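Local coordinates for protein phospholipase C-beta (PLC-beta) (Sepia officinalis, PDB 3QR0) that belongs to the beta class of phospholipases C, multidomain proteins with PH, EF-hand, TIM-barrel and C2 domains, and holds a calcium ion in its barrel, at residues A[335-340]-A[357-362]; A[598-603]-A[609-614]. All blocks are in the same frame, centred on the assembly; numbering follows the deposited sequence.

Contacts 1 and 2 lie side by side in the TIM barrel, their centres about 9 Å apart, one in the X and the other in the Y region. The loop segments 335-340 and 598-603 join them directly: the N of His-338 lies 2.8 Å from the O of Leu-598, and ND1 of the same histidine lies 2.8 Å from OD1 of Asn-599, both probably hydrogen bonds. Asn-335 and Asn-610 also pair through their side chains. Contact 1 reaches the calcium ion through Asn-339, whereas in contact 2 the side chain of Leu-598 stays about 13 Å from it. X and Y halves are thus stitched together beside the metal site.

Contact 1 (A[335-340]-A[357-362]); sequences NSSHNT and RQVLLT. With CA (calcium ion), chain B.
Val-359 of helix 354-361 packs against Ser-337 and Thr-340 of segment 335-340. CB of Val-359, 4.1 Å from CG2 of Thr-340, already lies near the loop, and the two methyl groups part from there. CG1 of Val-359, set anti to the backbone N (chi1 169°), reaches CB of Ser-337 at 3.8 Å, with the OG of that serine a little farther off. CG2 of Val-359 turns instead to Thr-340, whose own CG2 is 3.9 Å away. A beta-branched valine suits this place because it serves two neighbours at once. Thr-340 is equally apt opposite it: the methyl packs on the helix while OG1 hydrogen-bonds to OG of Ser-337 at 2.7 Å and to the backbone N of Glu-368, so the two buried hydroxyls pair with each other while their carbon atoms pack on the valine.

At the other end a water links the segments, accepting from ND2 of Asn-335 and donating to O of Thr-362; OD1 of Asn-335 accepts from ND2 of Asn-610. The hydroxyl of Thr-362 folds back on the preceding turn, OG1 giving a 2.6 Å bond to O of Val-359, which also accepts from N of Thr-362.

Between Ser-337 and Thr-340 the loop turns to the metal, where OD1 of Asn-339 binds calcium at 2.3 Å. Glu-368, Asp-370, Glu-417 and waters complete this calcium site of a phospholipase C TIM barrel.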
loop_
_atom_site.group_PDB
_atom_site.type_symbol
_atom_site.label_atom_id
_atom_site.label_comp_id
_atom_site.label_asym_id
_atom_site.label_seq_id
_atom_site.Cartn_x
_atom_site.Cartn_y
_atom_site.Cartn_z
ATOM N N ASN A 335 -6.652 -0.906 9.286
ATOM C CA ASN A 335 -5.470 -0.088 9.017
ATOM C C ASN A 335 -5.485 1.181 9.885
ATOM O O ASN A 335 -6.441 1.969 9.817
ATOM C CB ASN A 335 -5.441 0.237 7.518
ATOM C CG ASN A 335 -4.134 0.844 7.049
ATOM O OD1 ASN A 335 -3.198 1.050 7.819
ATOM N ND2 ASN A 335 -4.075 1.142 5.759
ATOM N N SER A 336 -4.437 1.359 10.701
ATOM C CA SER A 336 -4.436 2.339 11.789
ATOM C C SER A 336 -3.166 3.193 11.903
ATOM O O SER A 336 -2.042 2.685 11.813
ATOM C CB SER A 336 -4.650 1.622 13.121
ATOM O OG SER A 336 -5.887 0.934 13.128
ATOM N N SER A 337 -3.374 4.487 12.152
ATOM C CA SER A 337 -2.309 5.478 12.259
ATOM C C SER A 337 -2.185 6.028 13.687
ATOM O O SER A 337 -3.190 6.308 14.336
ATOM C CB SER A 337 -2.605 6.628 11.294
ATOM O OG SER A 337 -1.876 7.788 11.631
ATOM N N HIS A 338 -0.947 6.188 14.160
ATOM C CA HIS A 338 -0.647 6.796 15.468
ATOM C C HIS A 338 -0.194 8.262 15.327
ATOM O O HIS A 338 0.529 8.592 14.381
ATOM C CB HIS A 338 0.470 6.008 16.171
ATOM C CG HIS A 338 0.988 6.669 17.414
ATOM N ND1 HIS A 338 2.259 7.193 17.509
ATOM C CD2 HIS A 338 0.399 6.897 18.611
ATOM C CE1 HIS A 338 2.430 7.713 18.712
ATOM N NE2 HIS A 338 1.315 7.548 19.400
ATOM N N ASN A 339 -0.570 9.107 16.301
ATOM C CA ASN A 339 -0.275 10.567 16.301
ATOM C C ASN A 339 -0.204 11.078 14.868
ATOM O O ASN A 339 0.834 11.557 14.394
ATOM C CB ASN A 339 1.017 10.912 17.078
ATOM C CG ASN A 339 0.828 10.931 18.606
ATOM O OD1 ASN A 339 -0.287 10.813 19.123
ATOM N ND2 ASN A 339 1.935 11.094 19.330
ATOM N N THR A 340 -1.340 10.952 14.198
ATOM C CA THR A 340 -1.468 11.136 12.757
ATOM C C THR A 340 -1.039 12.526 12.300
ATOM O O THR A 340 -0.500 12.690 11.201
ATOM C CB THR A 340 -2.937 10.901 12.343
ATOM O OG1 THR A 340 -3.396 9.668 12.913
ATOM C CG2 THR A 340 -3.091 10.864 10.820
ATOM N N ARG A 357 -5.403 14.034 5.244
ATOM C CA ARG A 357 -5.898 13.675 3.925
ATOM C C ARG A 357 -5.025 12.552 3.365
ATOM O O ARG A 357 -5.537 11.549 2.887
ATOM C CB ARG A 357 -5.890 14.885 2.982
ATOM C CG ARG A 357 -6.749 16.043 3.441
ATOM C CD ARG A 357 -6.893 17.119 2.371
ATOM N NE ARG A 357 -7.600 18.287 2.894
ATOM C CZ ARG A 357 -7.036 19.349 3.479
ATOM N NH1 ARG A 357 -5.721 19.458 3.616
ATOM N NH2 ARG A 357 -7.808 20.332 3.920
ATOM N N GLN A 358 -3.702 12.701 3.459
ATOM C CA GLN A 358 -2.795 11.709 2.875
ATOM C C GLN A 358 -2.931 10.334 3.519
ATOM O O GLN A 358 -2.904 9.320 2.819
ATOM C CB GLN A 358 -1.335 12.175 2.932
ATOM C CG GLN A 358 -1.033 13.372 2.041
ATOM C CD GLN A 358 -1.376 13.131 0.585
ATOM O OE1 GLN A 358 -1.078 12.071 0.032
ATOM N NE2 GLN A 358 -1.999 14.123 -0.050
ATOM N N VAL A 359 -3.075 10.295 4.840
ATOM C CA VAL A 359 -3.224 9.018 5.548
ATOM C C VAL A 359 -4.529 8.314 5.163
ATOM O O VAL A 359 -4.541 7.098 4.920
ATOM C CB VAL A 359 -3.097 9.208 7.081
ATOM C CG1 VAL A 359 -3.522 7.953 7.829
ATOM C CG2 VAL A 359 -1.657 9.583 7.433
ATOM N N LEU A 360 -5.617 9.081 5.061
ATOM C CA LEU A 360 -6.912 8.528 4.652
ATOM C C LEU A 360 -6.889 8.020 3.205
ATOM O O LEU A 360 -7.592 7.069 2.860
ATOM C CB LEU A 360 -8.027 9.563 4.846
ATOM C CG LEU A 360 -8.440 9.788 6.307
ATOM C CD1 LEU A 360 -9.214 11.084 6.471
ATOM C CD2 LEU A 360 -9.253 8.601 6.824
ATOM N N LEU A 361 -6.050 8.633 2.378
ATOM C CA LEU A 361 -5.933 8.261 0.969
ATOM C C LEU A 361 -5.207 6.941 0.739
ATOM O O LEU A 361 -5.404 6.299 -0.298
ATOM C CB LEU A 361 -5.259 9.380 0.177
ATOM C CG LEU A 361 -6.159 10.603 -0.003
ATOM C CD1 LEU A 361 -5.327 11.802 -0.456
ATOM C CD2 LEU A 361 -7.290 10.312 -0.983
ATOM N N THR A 362 -4.394 6.518 1.708
ATOM C CA THR A 362 -3.808 5.173 1.678
ATOM C C THR A 362 -4.836 4.086 2.009
ATOM O O THR A 362 -4.554 2.895 1.863
ATOM C CB THR A 362 -2.679 5.015 2.706
ATOM O OG1 THR A 362 -3.233 4.995 4.027
ATOM C CG2 THR A 362 -1.648 6.146 2.582
HETATM CA CA CA B . -1.304 10.782 21.161
HETATM O O HOH W 1 -5.594 0.606 3.117
HETATM O O HOH W 2 -0.048 8.736 21.570
HETATM O O HOH W 3 0.805 11.206 22.351
#

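Contact 2 (A[598-603]-A[609-614]); sequences LNFQCF and VNLGVF
Asn-610, Leu-611 and Phe-600 carry most of this contact, in which the loop following barrel strand 595-596 packs back on the next helix, 605-613, a strand-loop-helix unit of the TIM barrel. Asn-610 has the largest share. Its CG stands anti to the backbone N (chi1 -172°), which sends the amide out from the helix between Leu-598 and Phe-600. Leu-598 runs alongside it in the opposite direction, and its CD1 lies 3.5 Å from CG of Asn-610, a close fit of methyl against amide. Phe-600 crosses the asparagine at about a right angle, the ring and amide planes 77° apart, and its CZ comes within 3.7 Å of ND2 of Asn-610. Asparagine suits this otherwise apolar setting because it is short enough to fit between the two side chains, while its buried ND2 is still satisfied by Asn-335 of the X half.

Leu-611, one position on, turns its branched end to the aromatic residues. CD2 of Leu-611 approaches CE2 of Phe-600 obliquely at 4.1 Å, while its CD1 meets Phe-603 more loosely, at the edge of the ring. The fork of a leucine is what allows one residue to touch both phenylalanines. A type I turn from Asn-599 to Cys-602, closed by a bond from N of Cys-602 to O of Asn-599, carries Phe-600 at its second position. Beside that turn, O of Leu-598 lies in the plane of the Phe-600 ring at its edge, 3.5 Å from CD1 of Phe-600.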
loop_
_atom_site.group_PDB
_atom_site.type_symbol
_atom_site.label_atom_id
_atom_site.label_comp_id
_atom_site.label_asym_id
_atom_site.label_seq_id
_atom_site.Cartn_x
_atom_site.Cartn_y
_atom_site.Cartn_z
ATOM N N LEU A 598 0.375 2.744 13.683
ATOM C CA LEU A 598 1.744 2.965 13.246
ATOM C C LEU A 598 1.962 4.426 12.894
ATOM O O LEU A 598 1.026 5.141 12.532
ATOM C CB LEU A 598 2.056 2.082 12.036
ATOM C CG LEU A 598 1.860 0.577 12.254
ATOM C CD1 LEU A 598 1.895 -0.170 10.930
ATOM C CD2 LEU A 598 2.916 0.045 13.215
ATOM N N ASN A 599 3.208 4.863 12.993
ATOM C CA ASN A 599 3.593 6.184 12.537
ATOM C C ASN A 599 3.764 6.173 11.020
ATOM O O ASN A 599 4.765 5.672 10.512
ATOM C CB ASN A 599 4.880 6.624 13.233
ATOM C CG ASN A 599 4.693 6.806 14.723
ATOM O OD1 ASN A 599 3.765 7.481 15.164
ATOM N ND2 ASN A 599 5.571 6.204 15.507
ATOM N N PHE A 600 2.791 6.743 10.312
ATOM C CA PHE A 600 2.756 6.708 8.845
ATOM C C PHE A 600 3.872 7.508 8.182
ATOM O O PHE A 600 4.176 7.276 7.012
ATOM C CB PHE A 600 1.385 7.159 8.312
ATOM C CG PHE A 600 0.409 6.032 8.142
ATOM C CD1 PHE A 600 0.106 5.196 9.203
ATOM C CD2 PHE A 600 -0.194 5.793 6.917
ATOM C CE1 PHE A 600 -0.779 4.148 9.049
ATOM C CE2 PHE A 600 -1.090 4.751 6.759
ATOM C CZ PHE A 600 -1.378 3.924 7.816
ATOM N N GLN A 601 4.486 8.429 8.926
ATOM C CA GLN A 601 5.566 9.258 8.395
ATOM C C GLN A 601 6.923 8.562 8.409
ATOM O O GLN A 601 7.876 9.066 7.824
ATOM C CB GLN A 601 5.671 10.581 9.171
ATOM C CG GLN A 601 6.222 10.466 10.592
ATOM C CD GLN A 601 5.158 10.209 11.642
ATOM O OE1 GLN A 601 4.178 9.481 11.411
ATOM N NE2 GLN A 601 5.344 10.803 12.812
ATOM N N CYS A 602 7.020 7.426 9.097
ATOM C CA CYS A 602 8.278 6.694 9.188
ATOM C C CYS A 602 8.209 5.462 8.302
ATOM O O CYS A 602 7.546 4.490 8.642
ATOM C CB CYS A 602 8.561 6.290 10.630
ATOM S SG CYS A 602 10.131 5.419 10.868
ATOM N N PHE A 603 8.917 5.509 7.175
ATOM C CA PHE A 603 8.881 4.436 6.180
ATOM C C PHE A 603 9.866 3.317 6.491
ATOM O O PHE A 603 10.672 2.922 5.650
ATOM C CB PHE A 603 9.115 5.010 4.786
ATOM C CG PHE A 603 7.981 5.880 4.305
ATOM C CD1 PHE A 603 6.752 5.315 3.989
ATOM C CD2 PHE A 603 8.129 7.254 4.206
ATOM C CE1 PHE A 603 5.695 6.104 3.557
ATOM C CE2 PHE A 603 7.073 8.055 3.779
ATOM C CZ PHE A 603 5.859 7.477 3.453
ATOM N N VAL A 609 5.462 -2.976 5.321
ATOM C CA VAL A 609 4.624 -4.173 5.439
ATOM C C VAL A 609 3.142 -3.815 5.573
ATOM O O VAL A 609 2.285 -4.433 4.939
ATOM C CB VAL A 609 5.055 -5.043 6.648
ATOM C CG1 VAL A 609 4.069 -6.160 6.899
ATOM C CG2 VAL A 609 6.455 -5.610 6.418
ATOM N N ASN A 610 2.853 -2.809 6.389
ATOM C CA ASN A 610 1.483 -2.366 6.612
ATOM C C ASN A 610 0.797 -1.954 5.312
ATOM O O ASN A 610 -0.295 -2.430 5.000
ATOM C CB ASN A 610 1.459 -1.204 7.603
ATOM C CG ASN A 610 0.053 -0.828 8.025
ATOM O OD1 ASN A 610 -0.603 -1.561 8.767
ATOM N ND2 ASN A 610 -0.419 0.320 7.553
ATOM N N LEU A 611 1.449 -1.086 4.546
ATOM C CA LEU A 611 0.880 -0.618 3.286
ATOM C C LEU A 611 0.769 -1.757 2.273
ATOM O O LEU A 611 -0.203 -1.826 1.521
ATOM C CB LEU A 611 1.695 0.541 2.719
ATOM C CG LEU A 611 1.701 1.784 3.617
ATOM C CD1 LEU A 611 2.638 2.841 3.053
ATOM C CD2 LEU A 611 0.302 2.330 3.788
ATOM N N GLY A 612 1.745 -2.662 2.288
ATOM C CA GLY A 612 1.707 -3.860 1.462
ATOM C C GLY A 612 0.501 -4.759 1.678
ATOM O O GLY A 612 -0.141 -5.178 0.707
ATOM N N VAL A 613 0.179 -5.056 2.934
ATOM C CA VAL A 613 -0.912 -5.987 3.226
ATOM C C VAL A 613 -2.286 -5.351 3.041
ATOM O O VAL A 613 -3.215 -6.016 2.575
ATOM C CB VAL A 613 -0.806 -6.639 4.640
ATOM C CG1 VAL A 613 0.564 -7.328 4.819
ATOM C CG2 VAL A 613 -1.047 -5.638 5.742
ATOM N N PHE A 614 -2.404 -4.066 3.376
ATOM C CA PHE A 614 -3.685 -3.361 3.279
ATOM C C PHE A 614 -4.011 -2.844 1.868
ATOM O O PHE A 614 -5.046 -2.204 1.675
ATOM C CB PHE A 614 -3.768 -2.224 4.316
ATOM C CG PHE A 614 -4.168 -2.688 5.694
ATOM C CD1 PHE A 614 -5.435 -3.200 5.923
ATOM C CD2 PHE A 614 -3.277 -2.626 6.757
ATOM C CE1 PHE A 614 -5.813 -3.631 7.188
ATOM C CE2 PHE A 614 -3.647 -3.057 8.019
ATOM C CZ PHE A 614 -4.918 -3.558 8.234
#